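Local coordinates for serine protease (Nocardiopsis alba, PDB 2OUA), which probably cleaves proteins as a secreted, acid-stable serine endopeptidase of the trypsin-like S1 family, related to alpha-lytic protease, this chain being the mature catalytic part of a longer precursor, at residues A86-V100 against G145-T157. Numbering follows the deposited sequence.
With AES (4-(2-aminoethyl)benzenesulfonyl fluoride), chain E; SO4 (sulfate ion), chain D.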
loop_
_atom_site.group_PDB
_atom_site.type_symbol
_atom_site.label_atom_id
_atom_site.label_comp_id
_atom_site.label_asym_id
_atom_site.label_seq_id
_atom_site.Cartn_x
_atom_site.Cartn_y
_atom_site.Cartn_z
ATOM N N ALA A 86 -4.282 -11.094 7.624
ATOM C CA ALA A 86 -4.614 -10.160 8.681
ATOM C C ALA A 86 -5.944 -9.616 8.178
ATOM O O ALA A 86 -6.185 -9.592 6.970
ATOM C CB ALA A 86 -3.586 -9.039 8.758
ATOM N N THR A 87 -6.816 -9.207 9.085
ATOM C CA THR A 87 -8.107 -8.669 8.679
ATOM C C THR A 87 -8.126 -7.162 8.895
ATOM O O THR A 87 -7.520 -6.655 9.837
ATOM C CB THR A 87 -9.249 -9.307 9.486
ATOM O OG1 THR A 87 -8.982 -9.152 10.882
ATOM C CG2 THR A 87 -9.361 -10.788 9.165
ATOM N N VAL A 88 -8.815 -6.450 8.009
ATOM C CA VAL A 88 -8.921 -4.999 8.098
ATOM C C VAL A 88 -10.290 -4.637 8.652
ATOM O O VAL A 88 -11.316 -4.961 8.047
ATOM C CB VAL A 88 -8.757 -4.338 6.706
ATOM C CG1 VAL A 88 -8.836 -2.815 6.833
ATOM C CG2 VAL A 88 -7.430 -4.755 6.090
ATOM N N SER A 89 -10.313 -3.976 9.805
ATOM C CA SER A 89 -11.578 -3.582 10.419
ATOM C C SER A 89 -11.724 -2.062 10.441
ATOM O O SER A 89 -12.777 -1.532 10.789
ATOM C CB SER A 89 -11.673 -4.133 11.845
ATOM O OG SER A 89 -10.779 -3.465 12.715
ATOM N N GLY A 90 -10.659 -1.365 10.063
ATOM C CA GLY A 90 -10.701 0.087 10.044
ATOM C C GLY A 90 -9.329 0.664 9.774
ATOM O O GLY A 90 -8.417 -0.064 9.385
ATOM N N SER A 91 -9.179 1.969 9.979
ATOM C CA SER A 91 -7.898 2.621 9.756
ATOM C C SER A 91 -7.534 3.599 10.868
ATOM O O SER A 91 -7.006 4.677 10.602
ATOM C CB SER A 91 -7.895 3.352 8.405
ATOM O OG SER A 91 -8.923 4.323 8.335
ATOM N N SER A 92 -7.824 3.233 12.113
ATOM C CA SER A 92 -7.476 4.096 13.234
ATOM C C SER A 92 -5.954 4.165 13.270
ATOM O O SER A 92 -5.275 3.137 13.212
ATOM C CB SER A 92 -8.001 3.527 14.554
ATOM O OG SER A 92 -9.417 3.530 14.580
ATOM N N THR A 93 -5.429 5.381 13.363
ATOM C CA THR A 93 -3.990 5.600 13.379
ATOM C C THR A 93 -3.311 5.015 14.611
ATOM O O THR A 93 -3.740 5.246 15.741
ATOM C CB THR A 93 -3.673 7.109 13.310
ATOM O OG1 THR A 93 -4.297 7.672 12.150
ATOM C CG2 THR A 93 -2.175 7.335 13.224
ATOM N N ALA A 94 -2.246 4.257 14.381
ATOM C CA ALA A 94 -1.489 3.651 15.465
ATOM C C ALA A 94 -0.482 4.672 15.992
ATOM O O ALA A 94 0.066 5.475 15.230
ATOM C CB ALA A 94 -0.766 2.402 14.968
ATOM N N PRO A 95 -0.227 4.658 17.308
ATOM C CA PRO A 95 0.721 5.606 17.899
ATOM C C PRO A 95 2.175 5.320 17.547
ATOM O O PRO A 95 2.536 4.194 17.197
ATOM C CB PRO A 95 0.474 5.439 19.396
ATOM C CG PRO A 95 0.187 3.965 19.499
ATOM C CD PRO A 95 -0.780 3.761 18.340
ATOM N N ILE A 96 3.006 6.352 17.636
ATOM C CA ILE A 96 4.429 6.192 17.389
ATOM C C ILE A 96 4.853 5.146 18.418
ATOM O O ILE A 96 4.370 5.168 19.548
ATOM C CB ILE A 96 5.192 7.506 17.674
ATOM C CG1 ILE A 96 4.784 8.574 16.653
ATOM C CG2 ILE A 96 6.698 7.258 17.655
ATOM C CD1 ILE A 96 5.125 8.224 15.224
ATOM N N GLY A 97 5.731 4.230 18.030
ATOM C CA GLY A 97 6.165 3.203 18.957
ATOM C C GLY A 97 5.383 1.913 18.790
ATOM O O GLY A 97 5.803 0.857 19.256
ATOM N N SER A 98 4.240 1.998 18.121
ATOM C CA SER A 98 3.405 0.827 17.888
ATOM C C SER A 98 4.059 -0.145 16.912
ATOM O O SER A 98 4.856 0.252 16.062
ATOM C CB SER A 98 2.049 1.254 17.324
ATOM O OG SER A 98 1.313 0.133 16.851
ATOM N N GLN A 99 3.734 -1.427 17.038
ATOM C CA GLN A 99 4.278 -2.398 16.107
ATOM C C GLN A 99 3.472 -2.208 14.820
ATOM O O GLN A 99 2.333 -1.739 14.857
ATOM C CB GLN A 99 4.095 -3.828 16.628
ATOM C CG GLN A 99 4.751 -4.092 17.978
ATOM C CD GLN A 99 4.751 -5.564 18.354
ATOM O OE1 GLN A 99 3.707 -6.215 18.368
ATOM N NE2 GLN A 99 5.927 -6.095 18.665
ATOM N N VAL A 100 4.069 -2.551 13.688
ATOM C CA VAL A 100 3.386 -2.433 12.409
ATOM C C VAL A 100 4.000 -3.483 11.493
ATOM O O VAL A 100 5.171 -3.836 11.650
ATOM C CB VAL A 100 3.563 -1.012 11.796
ATOM C CG1 VAL A 100 5.003 -0.801 11.340
ATOM C CG2 VAL A 100 2.592 -0.819 10.630
ATOM N N GLY A 145 2.477 -1.880 -1.179
ATOM C CA GLY A 145 1.999 -2.877 -0.234
ATOM C C GLY A 145 1.413 -2.333 1.053
ATOM O O GLY A 145 1.629 -1.181 1.422
ATOM N N SER A 146 0.681 -3.191 1.755
ATOM C CA SER A 146 0.016 -2.819 2.992
ATOM C C SER A 146 0.914 -2.684 4.222
ATOM O O SER A 146 1.830 -3.482 4.421
ATOM C CB SER A 146 -1.072 -3.853 3.332
ATOM O OG SER A 146 -1.572 -4.511 2.178
ATOM N N PHE A 147 0.661 -1.636 5.011
ATOM C CA PHE A 147 1.306 -1.436 6.310
ATOM C C PHE A 147 0.077 -1.461 7.204
ATOM O O PHE A 147 -0.853 -0.654 7.041
ATOM C CB PHE A 147 2.026 -0.092 6.479
ATOM C CG PHE A 147 3.497 -0.163 6.196
ATOM C CD1 PHE A 147 3.953 0.051 4.904
ATOM C CD2 PHE A 147 4.419 -0.486 7.189
ATOM C CE1 PHE A 147 5.294 -0.053 4.600
ATOM C CE2 PHE A 147 5.790 -0.596 6.887
ATOM C CZ PHE A 147 6.216 -0.377 5.582
ATOM N N ILE A 148 0.064 -2.407 8.129
ATOM C CA ILE A 148 -1.080 -2.577 9.006
ATOM C C ILE A 148 -0.654 -2.871 10.444
ATOM O O ILE A 148 0.345 -3.548 10.677
ATOM C CB ILE A 148 -1.969 -3.733 8.466
ATOM C CG1 ILE A 148 -3.217 -3.906 9.328
ATOM C CG2 ILE A 148 -1.156 -5.023 8.409
ATOM C CD1 ILE A 148 -4.171 -4.961 8.803
ATOM N N SER A 149 -1.400 -2.334 11.405
ATOM C CA SER A 149 -1.124 -2.569 12.821
ATOM C C SER A 149 -2.345 -3.278 13.392
ATOM O O SER A 149 -3.410 -2.678 13.520
ATOM C CB SER A 149 -0.893 -1.251 13.564
ATOM O OG SER A 149 0.235 -0.569 13.050
ATOM N N GLY A 150 -2.190 -4.552 13.733
ATOM C CA GLY A 150 -3.317 -5.305 14.260
ATOM C C GLY A 150 -4.340 -5.445 13.150
ATOM O O GLY A 150 -4.066 -6.079 12.132
ATOM N N THR A 151 -5.512 -4.843 13.333
ATOM C CA THR A 151 -6.562 -4.897 12.319
ATOM C C THR A 151 -6.815 -3.502 11.744
ATOM O O THR A 151 -7.802 -3.284 11.041
ATOM C CB THR A 151 -7.891 -5.433 12.900
ATOM O OG1 THR A 151 -8.328 -4.582 13.968
ATOM C CG2 THR A 151 -7.709 -6.851 13.430
ATOM N N GLN A 152 -5.917 -2.564 12.039
ATOM C CA GLN A 152 -6.071 -1.191 11.556
ATOM C C GLN A 152 -5.103 -0.835 10.428
ATOM O O GLN A 152 -3.888 -0.849 10.613
ATOM C CB GLN A 152 -5.880 -0.200 12.713
ATOM C CG GLN A 152 -6.846 -0.396 13.873
ATOM C CD GLN A 152 -8.301 -0.340 13.440
ATOM O OE1 GLN A 152 -8.745 0.641 12.843
ATOM N NE2 GLN A 152 -9.050 -1.397 13.744
ATOM N N ALA A 153 -5.650 -0.514 9.259
ATOM C CA ALA A 153 -4.837 -0.136 8.105
ATOM C C ALA A 153 -4.098 1.162 8.417
ATOM O O ALA A 153 -4.692 2.115 8.928
ATOM C CB ALA A 153 -5.726 0.049 6.879
ATOM N N GLN A 154 -2.805 1.206 8.099
ATOM C CA GLN A 154 -1.999 2.392 8.377
ATOM C C GLN A 154 -1.544 3.140 7.127
ATOM O O GLN A 154 -1.608 4.366 7.081
ATOM C CB GLN A 154 -0.774 2.009 9.214
ATOM C CG GLN A 154 -1.115 1.338 10.542
ATOM C CD GLN A 154 -1.958 2.219 11.441
ATOM O OE1 GLN A 154 -1.586 3.351 11.736
ATOM N NE2 GLN A 154 -3.106 1.697 11.881
ATOM N N GLY A 155 -1.081 2.412 6.116
ATOM C CA GLY A 155 -0.631 3.073 4.903
ATOM C C GLY A 155 -0.127 2.132 3.827
ATOM O O GLY A 155 -0.319 0.918 3.917
ATOM N N VAL A 156 0.508 2.694 2.800
ATOM C CA VAL A 156 1.045 1.901 1.705
ATOM C C VAL A 156 2.536 2.177 1.520
ATOM O O VAL A 156 2.993 3.319 1.610
ATOM C CB VAL A 156 0.280 2.175 0.381
ATOM C CG1 VAL A 156 -1.202 1.825 0.563
ATOM C CG2 VAL A 156 0.432 3.635 -0.035
ATOM N N THR A 157 3.290 1.110 1.267
ATOM C CA THR A 157 4.739 1.189 1.092
ATOM C C THR A 157 5.177 2.176 0.015
ATOM O O THR A 157 4.779 2.058 -1.141
ATOM C CB THR A 157 5.305 -0.193 0.752
ATOM O OG1 THR A 157 4.880 -1.129 1.749
ATOM C CG2 THR A 157 6.826 -0.154 0.713
HETATM C C3 AES E . 12.711 0.541 -4.198
HETATM C C2 AES E . 11.347 0.460 -3.930
HETATM C C1 AES E . 10.905 -0.117 -2.742
HETATM S S AES E . 9.194 -0.177 -2.380
HETATM O O1S AES E . 8.917 -1.339 -1.473
HETATM O O2S AES E . 8.783 1.093 -1.694
HETATM C C6 AES E . 11.828 -0.617 -1.827
HETATM C C5 AES E . 13.189 -0.537 -2.097
HETATM C C4 AES E . 13.633 0.045 -3.284
HETATM C C7 AES E . 15.131 0.151 -3.577
HETATM C C8 AES E . 15.853 1.041 -2.562
HETATM N N8 AES E . 15.284 2.396 -2.589
HETATM S S SO4 D . 1.525 9.531 18.796
HETATM O O1 SO4 D . 0.358 8.918 19.457
HETATM O O2 SO4 D . 1.742 8.883 17.484
HETATM O O3 SO4 D . 1.279 10.974 18.616
HETATM O O4 SO4 D . 2.721 9.333 19.632
HETATM O O HOH W 1 -5.381 -8.894 11.633
HETATM O O HOH W 2 -12.228 -1.391 14.241
HETATM O O HOH W 3 -4.377 4.825 9.703
HETATM O O HOH W 4 -11.343 1.543 13.659
#
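Gln154 grips the chain of 86-100 with both ends of its amide. Its NE2 donates to Ser92 O at 2.9 Å, close to the amide plane. Its OE1 takes Ala94 N, which comes in 31° off the carbonyl plane. NE2 also donates within its own strand, to Gln152 O from above that carbonyl, while Ser149 N reaches the same oxygen from the opposite face. Its three bonds, to Ser92 O, Ala94 N and Gln152 O, fix how the buried Gln154 amide is turned. The bend at chi2 (-60°) turns it back toward Ser92 and Ala94. Ser149 OG lies 3.0 Å from Gln99 O and donates to a lone pair there; Ser98 OG is the second donor. Next to Ser149, Val100 CG2 meets the edge of the Phe147 ring, in its plane, 3.9 Å from Phe147 CD2.

The contact lies where the chain crosses between the two beta-barrel domains of the chymotrypsin fold. The 86-100 linker wraps round the hairpin 146-157, which has a type II' turn at its tip and a classic bulge at Gln154 and Gly155 opposite Phe147.

The turn side is more open to solvent, with exposed Thr87, Ser89 and Ser92. Its bonds are still firm. Ser89 N runs nearly straight to Thr151 O (2.9 Å, 178°), and Ser89 OG shares a hydrogen bond with Thr151 OG1. Gln152 OE1 accepts from Ser92 N on a lone pair and from a water. Another water links Thr87 N to Gly150 O.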